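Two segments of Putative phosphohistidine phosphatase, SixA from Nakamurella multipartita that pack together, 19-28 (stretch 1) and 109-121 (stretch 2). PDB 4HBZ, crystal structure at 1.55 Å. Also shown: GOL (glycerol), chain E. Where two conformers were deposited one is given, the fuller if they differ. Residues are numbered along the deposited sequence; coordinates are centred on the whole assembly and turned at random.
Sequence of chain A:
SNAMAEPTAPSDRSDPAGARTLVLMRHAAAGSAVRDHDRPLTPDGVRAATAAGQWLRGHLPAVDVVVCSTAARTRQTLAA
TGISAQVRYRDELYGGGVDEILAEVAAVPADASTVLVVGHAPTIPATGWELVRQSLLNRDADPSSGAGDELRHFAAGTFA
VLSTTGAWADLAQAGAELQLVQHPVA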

# COMPACT_ATOMS: atom_id res chain seq x y z
N ALA A 19 16.48 -4.49 4.69
CA ALA A 19 15.04 -4.49 4.74
C ALA A 19 14.47 -3.88 3.46
O ALA A 19 15.02 -2.91 2.90
N ARG A 20 13.34 -4.40 3.06
CA ARG A 20 12.57 -3.87 1.96
C ARG A 20 11.43 -3.04 2.52
O ARG A 20 10.98 -3.29 3.65
N THR A 21 10.99 -2.03 1.75
CA THR A 21 9.94 -1.11 2.20
C THR A 21 8.71 -1.28 1.33
O THR A 21 8.80 -1.21 0.11
N LEU A 22 7.61 -1.53 1.99
CA LEU A 22 6.32 -1.68 1.35
C LEU A 22 5.37 -0.58 1.75
O LEU A 22 5.22 -0.29 2.94
N VAL A 23 4.76 0.09 0.79
CA VAL A 23 3.81 1.16 1.06
C VAL A 23 2.45 0.67 0.54
O VAL A 23 2.32 0.33 -0.65
N LEU A 24 1.49 0.59 1.44
CA LEU A 24 0.14 0.17 1.13
C LEU A 24 -0.78 1.38 1.18
O LEU A 24 -0.98 1.91 2.26
N MSE A 25 -1.33 1.81 0.04
CA MSE A 25 -2.11 3.04 -0.05
C MSE A 25 -3.50 2.74 -0.47
O MSE A 25 -3.73 2.05 -1.47
N ARG A 26 -4.44 3.37 0.21
CA ARG A 26 -5.83 3.41 -0.26
C ARG A 26 -6.00 4.66 -1.13
O ARG A 26 -5.55 5.76 -0.76
N HIS A 27 -6.62 4.50 -2.29
CA HIS A 27 -6.86 5.64 -3.17
C HIS A 27 -7.53 6.79 -2.41
O HIS A 27 -8.27 6.59 -1.44
N ALA A 28 -7.32 7.98 -2.95
CA ALA A 28 -7.92 9.18 -2.38
C ALA A 28 -9.39 9.30 -2.74
O ALA A 28 -9.94 8.52 -3.52
N PRO A 109 9.75 -7.34 -9.57
CA PRO A 109 11.21 -7.61 -9.70
C PRO A 109 11.85 -7.78 -8.35
O PRO A 109 11.69 -6.98 -7.44
N ALA A 110 12.56 -8.87 -8.17
CA ALA A 110 13.01 -9.27 -6.89
C ALA A 110 13.94 -8.25 -6.27
O ALA A 110 13.96 -8.17 -5.05
N ASP A 111 14.71 -7.51 -7.06
CA ASP A 111 15.68 -6.59 -6.49
C ASP A 111 15.06 -5.23 -6.15
O ASP A 111 15.77 -4.34 -5.68
N ALA A 112 13.76 -5.05 -6.38
CA ALA A 112 13.09 -3.81 -5.92
C ALA A 112 13.29 -3.64 -4.44
O ALA A 112 13.15 -4.59 -3.66
N SER A 113 13.64 -2.43 -4.02
CA SER A 113 13.80 -2.15 -2.60
C SER A 113 12.54 -1.55 -1.99
O SER A 113 12.25 -1.77 -0.80
N THR A 114 11.80 -0.79 -2.79
CA THR A 114 10.61 -0.05 -2.32
C THR A 114 9.46 -0.28 -3.31
O THR A 114 9.61 -0.04 -4.50
N VAL A 115 8.38 -0.82 -2.79
CA VAL A 115 7.16 -1.12 -3.56
C VAL A 115 5.97 -0.36 -3.02
O VAL A 115 5.75 -0.34 -1.83
N LEU A 116 5.22 0.29 -3.91
CA LEU A 116 3.98 0.96 -3.58
C LEU A 116 2.81 0.17 -4.17
O LEU A 116 2.84 -0.14 -5.36
N VAL A 117 1.79 -0.02 -3.37
CA VAL A 117 0.54 -0.63 -3.79
C VAL A 117 -0.56 0.40 -3.67
O VAL A 117 -0.71 0.98 -2.61
N VAL A 118 -1.32 0.67 -4.74
CA VAL A 118 -2.43 1.61 -4.70
C VAL A 118 -3.71 0.83 -4.99
O VAL A 118 -3.92 0.30 -6.08
N GLY A 119 -4.51 0.69 -3.95
CA GLY A 119 -5.72 -0.08 -4.08
C GLY A 119 -6.89 0.45 -3.27
O GLY A 119 -7.03 1.64 -3.05
N HIS A 120 -7.75 -0.48 -2.84
CA HIS A 120 -9.03 -0.15 -2.26
C HIS A 120 -9.17 -0.74 -0.85
O HIS A 120 -8.62 -1.82 -0.57
N ALA A 121 -9.91 -0.08 0.02
CA ALA A 121 -10.40 -0.67 1.22
C ALA A 121 -11.57 -1.58 0.91
O ALA A 121 -12.27 -1.34 -0.04

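Neighbouring strands in a parallel sheet are joined by their backbones, so their side chains do not point straight at one another; they rise from the two faces of the sheet and meet side by side. The pairing of strand 20-26 with strand 114-119 illustrates the rule. Seven hydrogen bonds, from T21 N to S113 O (2.9 Å) through to H27 N to G119 O (3.0 Å), fix the register, and the side chains of paired residues emerge on the same face. T21, V23 and M25 share one face with T114, L116 and V118; L22, L24 and R26 share the other with V115, V117 and the bare position of G119.

The residue most covered by the opposing stretch is M25, a selenomethionine. Its chi angles are all t, so the side chain is extended, and its selenium end leads away from the partner strand. Contact therefore falls to the base of the residue: M25 CB lies 4.1 Å from L116 CD1, while the backbone is held by M25 N to V117 O at 2.8 Å and by G119 N to M25 O at 2.9 Å. The end of L116, with chi1 t and chi2 p, comes nearer to the first strand, and its CD1 also sits 3.5 Å from V23 CG1. One leucine methyl thus touches two residues on this face of strand 20-26. V23 adopts the t rotamer. Nearer the N-terminal ends of the strands, T21 and T114, both m, approach less tightly, with T21 CB 4.1 Å from T114 OG1.

On the opposite face V117, rotamer t, plays the corresponding part. Its CG2 lies 3.8 Å from L24 CD2 and 4.1 Å from L22 CD1, since the ends of both leucines, by different rotamers (L22 t,p and L24 m,t), come nearer to the second strand. L22 CD1 also reaches V115 CG1 at 4.2 Å.

H27, just past the end of its strand, is second only to M25 in the surface covered by the other stretch. With chi1 p, its ring comes nearer to stretch 2, and H27 CD2 lies 3.4 Å from H120 ND1, which sits at the edge of the H27 ring. The two ring planes are inclined at 65°, with centroids 5.0 Å apart. H27 ND1 donates to A28 O at 2.8 Å, which helps to hold the ring orientation.

Arginines finish both ends, with water filling the gaps. R26 is fully extended, and A121 CB lies over one face of its guanidinium, 3.5 Å from R26 NE. Water 2 joins the same residues by accepting from R26 NE (3.0 Å) and A121 N (2.9 Å). R20, m at chi1, places its NE 4.1 Å from both A110 O and A112 O; water 1 accepts a weak hydrogen bond from R20 NE (2.5 Å) and donates to A110 O (2.9 Å) and A112 O (2.7 Å). A glycerol, probably from the crystallisation liquor, places C3 over one face of the R20 guanidinium, and its O2 lies 3.0 Å from S113 OG.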

# COMPACT_ATOMS: atom_id res chain seq x y z
CB ALA A 19 14.60 -3.68 5.91
CB ARG A 20 12.03 -5.02 1.14
CG ARG A 20 13.13 -5.69 0.36
CD ARG A 20 12.65 -6.98 -0.25
NE ARG A 20 13.76 -7.59 -0.95
CZ ARG A 20 14.73 -8.25 -0.33
NH1 ARG A 20 14.72 -8.36 1.01
NH2 ARG A 20 15.71 -8.78 -1.03
CB THR A 21 10.41 0.34 2.10
OG1 THR A 21 11.60 0.52 2.94
CG2 THR A 21 9.35 1.30 2.48
CB LEU A 22 5.70 -3.02 1.77
CG LEU A 22 4.33 -3.33 1.23
CD1 LEU A 22 4.36 -3.47 -0.28
CD2 LEU A 22 3.76 -4.62 1.86
CB VAL A 23 4.16 2.48 0.35
CG1 VAL A 23 3.14 3.54 0.75
CG2 VAL A 23 5.57 2.91 0.77
CB LEU A 24 -0.33 -0.92 2.07
CG LEU A 24 0.40 -2.24 2.11
CD1 LEU A 24 -0.17 -3.16 3.15
CD2 LEU A 24 0.41 -2.85 0.70
CB MSE A 25 -1.43 3.99 -1.04
CG MSE A 25 -2.16 5.32 -1.06
SE MSE A 25 -1.10 6.65 -2.05
CE MSE A 25 -2.25 8.23 -1.61
CB ARG A 26 -6.80 3.47 0.94
CG ARG A 26 -8.25 3.58 0.52
CD ARG A 26 -9.14 3.70 1.73
NE ARG A 26 -10.55 3.76 1.35
CZ ARG A 26 -11.55 3.90 2.23
NH1 ARG A 26 -11.33 3.95 3.51
NH2 ARG A 26 -12.81 3.87 1.78
CB HIS A 27 -7.73 5.27 -4.38
CG HIS A 27 -9.11 4.85 -4.03
ND1 HIS A 27 -10.11 5.75 -3.70
CD2 HIS A 27 -9.65 3.61 -3.90
CE1 HIS A 27 -11.19 5.08 -3.39
NE2 HIS A 27 -10.95 3.78 -3.51
CB ALA A 28 -7.14 10.38 -2.78
CB PRO A 109 11.72 -6.39 -10.44
CG PRO A 109 10.54 -5.98 -11.29
CD PRO A 109 9.31 -6.24 -10.45
CB ALA A 110 13.74 -10.61 -6.98
CB ASP A 111 16.87 -6.37 -7.44
CG ASP A 111 17.73 -7.61 -7.60
OD1 ASP A 111 17.73 -8.46 -6.68
OD2 ASP A 111 18.40 -7.73 -8.66
CB ALA A 112 11.61 -3.83 -6.25
CB SER A 113 14.98 -1.23 -2.35
OG SER A 113 16.16 -1.80 -2.87
CB THR A 114 10.92 1.45 -2.21
OG1 THR A 114 12.13 1.61 -1.45
CG2 THR A 114 9.83 2.24 -1.55
CB VAL A 115 6.86 -2.63 -3.58
CG1 VAL A 115 5.55 -2.92 -4.24
CG2 VAL A 115 7.99 -3.40 -4.22
CB LEU A 116 4.03 2.36 -4.20
CG LEU A 116 2.72 3.18 -4.12
CD1 LEU A 116 2.26 3.43 -2.67
CD2 LEU A 116 2.85 4.52 -4.86
CB VAL A 117 0.18 -1.86 -2.94
CG1 VAL A 117 -1.15 -2.50 -3.35
CG2 VAL A 117 1.31 -2.90 -2.95
CB VAL A 118 -2.23 2.76 -5.71
CG1 VAL A 118 -3.33 3.80 -5.53
CG2 VAL A 118 -0.83 3.43 -5.54
CB HIS A 120 -10.17 -0.79 -3.10
CG HIS A 120 -10.14 -0.42 -4.55
ND1 HIS A 120 -10.87 0.64 -5.04
CD2 HIS A 120 -9.39 -0.88 -5.59
CE1 HIS A 120 -10.59 0.79 -6.34
NE2 HIS A 120 -9.72 -0.13 -6.70
CB ALA A 121 -10.81 0.37 2.21
C1 GOL E . 17.32 -4.35 1.04
O1 GOL E . 17.22 -3.00 0.59
C2 GOL E . 17.05 -5.18 -0.21
O2 GOL E . 16.80 -4.27 -1.33
C3 GOL E . 18.18 -6.18 -0.47
O3 GOL E . 18.38 -7.06 0.66
O HOH W 1 14.93 -6.43 -2.88
O HOH W 2 -11.40 2.18 -1.10